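Long-range contact in piwi domain-containing protein (Vanderwaltozyma polyspora, PDB 5THE), which is the C-terminal lobe of a budding yeast Argonaute, which probably binds a guide RNA and uses its Piwi domain to act on RNA targets: residues L240-N254 and G289-D301. Residues are numbered along the deposited sequence; the frame is centred on the assembly and turned at random.
Sequences LKLLGSNHSLSIENN and GSYDDKFTQFPGD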
ATOM      1  N   LEU A 240      10.055  -4.279  -5.096  1.00 27.18           N
ATOM      2  CA  LEU A 240       9.497  -2.929  -5.007  1.00 30.42           C
ATOM      3  C   LEU A 240      10.493  -1.960  -4.376  1.00 30.16           C
ATOM      4  O   LEU A 240      10.696  -0.848  -4.884  1.00 25.32           O
ATOM      5  CB  LEU A 240       8.183  -2.939  -4.222  1.00 21.02           C
ATOM      6  CG  LEU A 240       7.019  -3.667  -4.919  1.00 24.81           C
ATOM      7  CD1 LEU A 240       5.811  -3.779  -3.991  1.00 22.24           C
ATOM      8  CD2 LEU A 240       6.635  -2.966  -6.247  1.00 20.24           C
ATOM      9  N   LYS A 241      11.110  -2.361  -3.251  1.00 26.25           N
ATOM     10  CA  LYS A 241      12.101  -1.514  -2.594  1.00 23.50           C
ATOM     11  C   LYS A 241      13.276  -1.225  -3.511  1.00 23.70           C
ATOM     12  O   LYS A 241      13.854  -0.136  -3.456  1.00 23.42           O
ATOM     13  CB  LYS A 241      12.576  -2.170  -1.296  1.00 24.23           C
ATOM     14  CG  LYS A 241      11.551  -2.021  -0.179  1.00 25.12           C
ATOM     15  CD  LYS A 241      11.808  -2.990   0.940  1.00 22.38           C
ATOM     16  CE  LYS A 241      10.942  -2.684   2.157  1.00 26.08           C
ATOM     17  NZ  LYS A 241      11.175  -3.705   3.241  1.00 23.84           N
ATOM     18  N   LEU A 242      13.606  -2.168  -4.394  1.00 20.64           N
ATOM     19  CA  LEU A 242      14.600  -1.975  -5.437  1.00 23.39           C
ATOM     20  C   LEU A 242      14.040  -1.275  -6.680  1.00 23.46           C
ATOM     21  O   LEU A 242      14.639  -1.392  -7.754  1.00 23.41           O
ATOM     22  CB  LEU A 242      15.205  -3.325  -5.812  1.00 22.90           C
ATOM     23  CG  LEU A 242      16.060  -3.894  -4.678  1.00 23.98           C
ATOM     24  CD1 LEU A 242      16.183  -5.420  -4.771  1.00 24.58           C
ATOM     25  CD2 LEU A 242      17.426  -3.227  -4.742  1.00 24.56           C
ATOM     26  N   LEU A 243      12.920  -0.563  -6.551  1.00 22.14           N
ATOM     27  CA  LEU A 243      12.324   0.249  -7.614  1.00 26.32           C
ATOM     28  C   LEU A 243      11.763  -0.598  -8.739  1.00 25.10           C
ATOM     29  O   LEU A 243      11.536  -0.099  -9.843  1.00 28.45           O
ATOM     30  CB  LEU A 243      13.319   1.275  -8.182  1.00 27.05           C
ATOM     31  CG  LEU A 243      13.993   2.159  -7.130  1.00 32.21           C
ATOM     32  CD1 LEU A 243      14.884   3.236  -7.776  1.00 33.66           C
ATOM     33  CD2 LEU A 243      12.953   2.791  -6.236  1.00 23.30           C
ATOM     34  N   GLY A 244      11.521  -1.878  -8.486  1.00 26.88           N
ATOM     35  CA  GLY A 244      10.985  -2.745  -9.505  1.00 24.63           C
ATOM     36  C   GLY A 244       9.478  -2.646  -9.644  1.00 23.42           C
ATOM     37  O   GLY A 244       8.784  -1.900  -8.956  1.00 26.11           O
ATOM     38  N   SER A 245       8.974  -3.414 -10.597  1.00 26.57           N
ATOM     39  CA  SER A 245       7.549  -3.597 -10.808  1.00 29.95           C
ATOM     40  C   SER A 245       7.312  -5.091 -10.791  1.00 23.78           C
ATOM     41  O   SER A 245       8.034  -5.835 -11.460  1.00 27.07           O
ATOM     42  CB  SER A 245       7.074  -3.002 -12.149  1.00 22.11           C
ATOM     43  OG  SER A 245       7.390  -1.633 -12.221  1.00 34.17           O
ATOM     44  N   ASN A 246       6.331  -5.532 -10.014  1.00 18.37           N
ATOM     45  CA  ASN A 246       5.998  -6.951 -10.021  1.00 21.40           C
ATOM     46  C   ASN A 246       4.941  -7.232 -11.079  1.00 24.27           C
ATOM     47  O   ASN A 246       5.267  -7.631 -12.203  1.00 28.32           O
ATOM     48  CB  ASN A 246       5.555  -7.378  -8.629  1.00 22.99           C
ATOM     49  CG  ASN A 246       6.654  -7.174  -7.619  1.00 26.05           C
ATOM     50  OD1 ASN A 246       7.822  -7.251  -7.977  1.00 28.67           O
ATOM     51  ND2 ASN A 246       6.297  -6.888  -6.364  1.00 21.95           N
ATOM     52  N   HIS A 247       3.680  -7.016 -10.740  1.00 24.77           N
ATOM     53  CA  HIS A 247       2.613  -7.016 -11.720  1.00 22.38           C
ATOM     54  C   HIS A 247       2.044  -5.615 -11.824  1.00 23.36           C
ATOM     55  O   HIS A 247       2.284  -4.754 -10.976  1.00 26.59           O
ATOM     56  CB  HIS A 247       1.505  -8.007 -11.338  1.00 23.39           C
ATOM     57  CG  HIS A 247       0.816  -7.665 -10.051  1.00 21.66           C
ATOM     58  ND1 HIS A 247       1.349  -7.966  -8.811  1.00 22.86           N
ATOM     59  CD2 HIS A 247      -0.360  -7.034  -9.814  1.00 24.36           C
ATOM     60  CE1 HIS A 247       0.520  -7.557  -7.868  1.00 19.99           C
ATOM     61  NE2 HIS A 247      -0.524  -6.983  -8.447  1.00 20.00           N
ATOM     62  N   SER A 248       1.282  -5.396 -12.887  1.00 24.46           N
ATOM     63  CA  SER A 248       0.562  -4.156 -13.083  1.00 23.95           C
ATOM     64  C   SER A 248      -0.745  -4.516 -13.758  1.00 24.28           C
ATOM     65  O   SER A 248      -1.085  -5.695 -13.909  1.00 21.39           O
ATOM     66  CB  SER A 248       1.380  -3.154 -13.911  1.00 24.10           C
ATOM     67  OG  SER A 248       1.340  -3.467 -15.306  1.00 24.61           O
ATOM     68  N   LEU A 249      -1.477  -3.495 -14.177  1.00 23.54           N
ATOM     69  CA  LEU A 249      -2.600  -3.696 -15.078  1.00 25.60           C
ATOM     70  C   LEU A 249      -2.118  -3.556 -16.518  1.00 26.12           C
ATOM     71  O   LEU A 249      -1.055  -2.990 -16.793  1.00 21.35           O
ATOM     72  CB  LEU A 249      -3.710  -2.683 -14.790  1.00 24.08           C
ATOM     73  CG  LEU A 249      -4.196  -2.659 -13.346  1.00 29.07           C
ATOM     74  CD1 LEU A 249      -5.412  -1.749 -13.235  1.00 29.17           C
ATOM     75  CD2 LEU A 249      -4.512  -4.082 -12.889  1.00 34.44           C
ATOM     76  N   SER A 250      -2.913  -4.071 -17.441  1.00 24.01           N
ATOM     77  CA  SER A 250      -2.569  -3.932 -18.850  1.00 28.68           C
ATOM     78  C   SER A 250      -2.575  -2.464 -19.258  1.00 32.79           C
ATOM     79  O   SER A 250      -3.163  -1.606 -18.597  1.00 24.67           O
ATOM     80  CB  SER A 250      -3.553  -4.698 -19.732  1.00 24.81           C
ATOM     81  OG  SER A 250      -4.811  -4.037 -19.738  1.00 26.72           O
ATOM     82  N   ILE A 251      -1.903  -2.197 -20.379  1.00 27.70           N
ATOM     83  CA  ILE A 251      -1.902  -0.867 -20.985  1.00 27.99           C
ATOM     84  C   ILE A 251      -3.327  -0.388 -21.243  1.00 30.81           C
ATOM     85  O   ILE A 251      -3.671   0.766 -20.967  1.00 30.60           O
ATOM     86  CB  ILE A 251      -1.069  -0.882 -22.280  1.00 36.02           C
ATOM     87  CG1 ILE A 251       0.423  -0.883 -21.930  1.00 41.77           C
ATOM     88  CG2 ILE A 251      -1.475   0.283 -23.219  1.00 32.05           C
ATOM     89  CD1 ILE A 251       1.346  -0.873 -23.132  1.00 49.80           C
ATOM     90  N   GLU A 252      -4.168  -1.262 -21.801  1.00 30.86           N
ATOM     91  CA  GLU A 252      -5.560  -0.896 -22.054  1.00 31.99           C
ATOM     92  C   GLU A 252      -6.244  -0.424 -20.773  1.00 32.57           C
ATOM     93  O   GLU A 252      -6.904   0.620 -20.758  1.00 32.34           O
ATOM     94  CB  GLU A 252      -6.300  -2.088 -22.667  1.00 31.73           C
ATOM     95  CG  GLU A 252      -7.663  -1.786 -23.257  1.00 41.76           C
ATOM     96  CD  GLU A 252      -7.659  -0.612 -24.234  1.00 55.13           C
ATOM     97  OE1 GLU A 252      -8.673   0.114 -24.283  1.00 64.09           O
ATOM     98  OE2 GLU A 252      -6.656  -0.403 -24.951  1.00 53.17           O
ATOM     99  N   ASN A 253      -6.069  -1.171 -19.678  1.00 25.85           N
ATOM    100  CA  ASN A 253      -6.680  -0.790 -18.407  1.00 22.43           C
ATOM    101  C   ASN A 253      -6.093   0.512 -17.862  1.00 26.68           C
ATOM    102  O   ASN A 253      -6.820   1.335 -17.291  1.00 28.91           O
ATOM    103  CB  ASN A 253      -6.504  -1.916 -17.384  1.00 25.06           C
ATOM    104  CG  ASN A 253      -7.353  -3.135 -17.693  1.00 28.23           C
ATOM    105  OD1 ASN A 253      -6.830  -4.212 -17.945  1.00 30.29           O
ATOM    106  ND2 ASN A 253      -8.671  -2.971 -17.650  1.00 26.96           N
ATOM    107  N   ASN A 254      -4.790   0.732 -18.035  1.00 26.19           N
ATOM    108  CA  ASN A 254      -4.192   1.945 -17.479  1.00 27.49           C
ATOM    109  C   ASN A 254      -4.692   3.213 -18.163  1.00 27.93           C
ATOM    110  O   ASN A 254      -4.589   4.298 -17.574  1.00 31.91           O
ATOM    111  CB  ASN A 254      -2.666   1.872 -17.558  1.00 22.17           C
ATOM    112  CG  ASN A 254      -2.077   0.886 -16.573  1.00 26.28           C
ATOM    113  OD1 ASN A 254      -2.622   0.675 -15.484  1.00 30.29           O
ATOM    114  ND2 ASN A 254      -0.952   0.280 -16.945  1.00 23.03           N
ATOM    115  N   GLY A 289       1.943   8.676  -3.259  1.00 20.45           N
ATOM    116  CA  GLY A 289       1.534   9.083  -4.588  1.00 22.50           C
ATOM    117  C   GLY A 289       2.193   8.297  -5.700  1.00 23.19           C
ATOM    118  O   GLY A 289       3.350   7.885  -5.586  1.00 25.66           O
ATOM    119  N   SER A 290       1.446   8.075  -6.782  1.00 24.07           N
ATOM    120  CA  SER A 290       1.992   7.449  -7.970  1.00 22.10           C
ATOM    121  C   SER A 290       2.876   8.438  -8.718  1.00 25.69           C
ATOM    122  O   SER A 290       2.873   9.641  -8.441  1.00 23.53           O
ATOM    123  CB  SER A 290       0.865   6.970  -8.874  1.00 22.34           C
ATOM    124  OG  SER A 290       0.120   8.085  -9.340  1.00 23.94           O
ATOM    125  N   TYR A 291       3.627   7.934  -9.700  1.00 25.69           N
ATOM    126  CA  TYR A 291       4.406   8.846 -10.521  1.00 23.62           C
ATOM    127  C   TYR A 291       4.468   8.513 -12.001  1.00 23.10           C
ATOM    128  O   TYR A 291       5.142   9.245 -12.728  1.00 27.22           O
ATOM    129  CB  TYR A 291       5.842   8.984  -9.979  1.00 29.47           C
ATOM    130  CG  TYR A 291       6.684   7.722  -9.905  1.00 20.37           C
ATOM    131  CD1 TYR A 291       6.970   6.965 -11.041  1.00 23.52           C
ATOM    132  CD2 TYR A 291       7.248   7.330  -8.708  1.00 23.33           C
ATOM    133  CE1 TYR A 291       7.773   5.841 -10.962  1.00 25.78           C
ATOM    134  CE2 TYR A 291       8.057   6.218  -8.628  1.00 26.15           C
ATOM    135  CZ  TYR A 291       8.312   5.480  -9.752  1.00 30.44           C
ATOM    136  OH  TYR A 291       9.106   4.367  -9.645  1.00 38.40           O
ATOM    137  N   ASP A 292       3.806   7.462 -12.485  1.00 21.15           N
ATOM    138  CA  ASP A 292       3.754   7.261 -13.927  1.00 27.34           C
ATOM    139  C   ASP A 292       2.466   6.524 -14.283  1.00 33.22           C
ATOM    140  O   ASP A 292       1.557   6.380 -13.456  1.00 25.61           O
ATOM    141  CB  ASP A 292       5.016   6.552 -14.442  1.00 27.25           C
ATOM    142  CG  ASP A 292       5.188   5.140 -13.904  1.00 28.12           C
ATOM    143  OD1 ASP A 292       4.235   4.541 -13.367  1.00 30.80           O
ATOM    144  OD2 ASP A 292       6.318   4.619 -14.035  1.00 31.87           O
ATOM    145  N   ASP A 293       2.396   6.048 -15.520  1.00 28.14           N
ATOM    146  CA  ASP A 293       1.197   5.395 -16.019  1.00 26.27           C
ATOM    147  C   ASP A 293       1.156   3.904 -15.698  1.00 24.90           C
ATOM    148  O   ASP A 293       0.254   3.211 -16.164  1.00 26.40           O
ATOM    149  CB  ASP A 293       1.054   5.640 -17.531  1.00 26.86           C
ATOM    150  CG  ASP A 293       2.183   5.025 -18.358  1.00 35.42           C
ATOM    151  OD1 ASP A 293       3.157   4.488 -17.795  1.00 36.35           O
ATOM    152  OD2 ASP A 293       2.089   5.097 -19.599  1.00 44.34           O
ATOM    153  N   LYS A 294       2.094   3.398 -14.900  1.00 24.26           N
ATOM    154  CA  LYS A 294       2.040   2.004 -14.467  1.00 24.47           C
ATOM    155  C   LYS A 294       1.479   1.828 -13.060  1.00 23.64           C
ATOM    156  O   LYS A 294       0.945   0.758 -12.753  1.00 25.25           O
ATOM    157  CB  LYS A 294       3.437   1.370 -14.547  1.00 25.12           C
ATOM    158  CG  LYS A 294       4.056   1.423 -15.933  1.00 29.46           C
ATOM    159  CD  LYS A 294       3.075   0.870 -16.978  1.00 32.68           C
ATOM    160  CE  LYS A 294       3.642   0.943 -18.397  1.00 37.54           C
ATOM    161  NZ  LYS A 294       2.657   0.376 -19.377  1.00 43.65           N
ATOM    162  N   PHE A 295       1.605   2.843 -12.193  1.00 21.95           N
ATOM    163  CA  PHE A 295       0.992   2.851 -10.856  1.00 23.59           C
ATOM    164  C   PHE A 295       1.515   1.718  -9.980  1.00 26.41           C
ATOM    165  O   PHE A 295       0.828   1.198  -9.097  1.00 29.93           O
ATOM    166  CB  PHE A 295      -0.528   2.825 -10.959  1.00 20.95           C
ATOM    167  CG  PHE A 295      -1.054   3.931 -11.809  1.00 22.94           C
ATOM    168  CD1 PHE A 295      -1.215   5.207 -11.277  1.00 22.55           C
ATOM    169  CD2 PHE A 295      -1.310   3.715 -13.158  1.00 19.91           C
ATOM    170  CE1 PHE A 295      -1.676   6.244 -12.069  1.00 26.75           C
ATOM    171  CE2 PHE A 295      -1.759   4.756 -13.985  1.00 26.35           C
ATOM    172  CZ  PHE A 295      -1.947   6.017 -13.451  1.00 24.49           C
ATOM    173  N   THR A 296       2.758   1.380 -10.211  1.00 25.00           N
ATOM    174  CA  THR A 296       3.452   0.289  -9.558  1.00 24.31           C
ATOM    175  C   THR A 296       4.233   0.750  -8.338  1.00 23.72           C
ATOM    176  O   THR A 296       4.554  -0.062  -7.454  1.00 26.55           O
ATOM    177  CB  THR A 296       4.364  -0.329 -10.621  1.00 31.32           C
ATOM    178  OG1 THR A 296       3.677  -1.425 -11.260  1.00 31.40           O
ATOM    179  CG2 THR A 296       5.655  -0.731 -10.054  1.00 40.53           C
ATOM    180  N   GLN A 297       4.527   2.043  -8.264  1.00 24.92           N
ATOM    181  CA  GLN A 297       5.375   2.623  -7.230  1.00 26.47           C
ATOM    182  C   GLN A 297       4.644   3.792  -6.589  1.00 26.88           C
ATOM    183  O   GLN A 297       4.194   4.707  -7.292  1.00 26.29           O
ATOM    184  CB  GLN A 297       6.693   3.081  -7.834  1.00 19.91           C
ATOM    185  CG  GLN A 297       7.629   1.937  -8.173  1.00 25.32           C
ATOM    186  CD  GLN A 297       8.336   1.413  -6.930  1.00 28.09           C
ATOM    187  OE1 GLN A 297       8.481   2.142  -5.940  1.00 25.64           O
ATOM    188  NE2 GLN A 297       8.774   0.148  -6.972  1.00 22.59           N
ATOM    189  N   PHE A 298       4.518   3.754  -5.263  1.00 22.63           N
ATOM    190  CA  PHE A 298       3.839   4.795  -4.491  1.00 24.25           C
ATOM    191  C   PHE A 298       4.723   5.258  -3.336  1.00 23.50           C
ATOM    192  O   PHE A 298       4.438   4.964  -2.169  1.00 21.57           O
ATOM    193  CB  PHE A 298       2.499   4.301  -3.942  1.00 20.85           C
ATOM    194  CG  PHE A 298       1.380   4.336  -4.937  1.00 28.93           C
ATOM    195  CD1 PHE A 298       1.262   3.345  -5.907  1.00 24.25           C
ATOM    196  CD2 PHE A 298       0.426   5.350  -4.896  1.00 23.59           C
ATOM    197  CE1 PHE A 298       0.229   3.370  -6.821  1.00 26.86           C
ATOM    198  CE2 PHE A 298      -0.625   5.374  -5.820  1.00 23.04           C
ATOM    199  CZ  PHE A 298      -0.714   4.393  -6.784  1.00 24.53           C
ATOM    200  N   PRO A 299       5.796   5.995  -3.616  1.00 24.31           N
ATOM    201  CA  PRO A 299       6.543   6.615  -2.515  1.00 21.52           C
ATOM    202  C   PRO A 299       5.657   7.636  -1.829  1.00 22.37           C
ATOM    203  O   PRO A 299       4.670   8.115  -2.391  1.00 22.61           O
ATOM    204  CB  PRO A 299       7.751   7.273  -3.190  1.00 19.88           C
ATOM    205  CG  PRO A 299       7.367   7.442  -4.632  1.00 24.86           C
ATOM    206  CD  PRO A 299       6.309   6.376  -4.945  1.00 20.96           C
ATOM    207  N   GLY A 300       6.006   7.951  -0.583  1.00 25.00           N
ATOM    208  CA  GLY A 300       5.160   8.806   0.223  1.00 24.44           C
ATOM    209  C   GLY A 300       5.940   9.540   1.286  1.00 26.44           C
ATOM    210  O   GLY A 300       7.141   9.340   1.473  1.00 26.27           O
ATOM    211  N   ASP A 301       5.229  10.419   1.970  1.00 27.43           N
ATOM    212  CA  ASP A 301       5.756  11.124   3.118  1.00 26.18           C
ATOM    213  C   ASP A 301       4.790  10.955   4.278  1.00 24.65           C
ATOM    214  O   ASP A 301       3.609  10.675   4.085  1.00 23.32           O
ATOM    215  CB  ASP A 301       5.974  12.605   2.810  1.00 27.08           C
ATOM    216  CG  ASP A 301       7.193  12.834   1.956  1.00 30.00           C
ATOM    217  OD1 ASP A 301       8.292  12.407   2.373  1.00 30.51           O
ATOM    218  OD2 ASP A 301       7.050  13.421   0.864  1.00 36.97           O
TER
HETATM  219  O   HOH W   1      10.317   1.783  -4.034  1.00 22.28           O
HETATM  220  O   HOH W   2      -1.051  -0.628 -13.778  1.00 31.32           O
HETATM  221  O   HOH W   3       1.186  -1.923 -18.729  1.00 44.35           O
HETATM  222  O   HOH W   4       0.274   2.022 -19.260  1.00 37.87           O
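Gln297 reaches from the hairpin loop of 289-301 to the end of helix 228-241, where its amide meets Leu240 O of the last turn and Gly244 O just past it. From CB the chain bends at CG (chi2 -79°), which passes 4.1 Å from Gly244 O; CD lies 3.9 Å from both Leu240 O and Gly244 O, and NE2 at the tip donates to the two carbonyls. The bond to Gly244 O is 2.9 Å from NE2, with the oxygen almost exactly in the amide plane. The other, 3.0 Å from NE2 to Leu240 O, uses a carbonyl lone pair. OE1 accepts a hydrogen bond from a water that also donates to Leu240 O, so both ends of the amide are engaged and its flip is fixed. Leu240 O also accepts from Leu243 N, within the Schellman motif that ends the helix with Leu243 at positive phi. A leucine in place of Gln297 would probably leave Gly244 O without this donor and the Schellman turn less firmly tied to the loop. Next along, Thr296 sets CG2 against Ser245 CB and OG, at distances too short to be relied on. Farther on, Asn254 packs directly, CB 3.5 Å from Asp293 O, and waters add to the contact: one molecule links Leu249 N, Asn254 OD1 and Lys294 O, and two others join Lys294 NZ to Leu249 O and Asn254 ND2. Lys294 NZ also lies 3.6 Å from Ile251 CG1. Within 289-301, Asp292 OD1 accepts from Lys294 N in an Asx turn. The whole ties the connection between antiparallel strands 282-289 and 300-305, part of the RNase H-like Piwi fold, to a capped helix end and the segment leaving it.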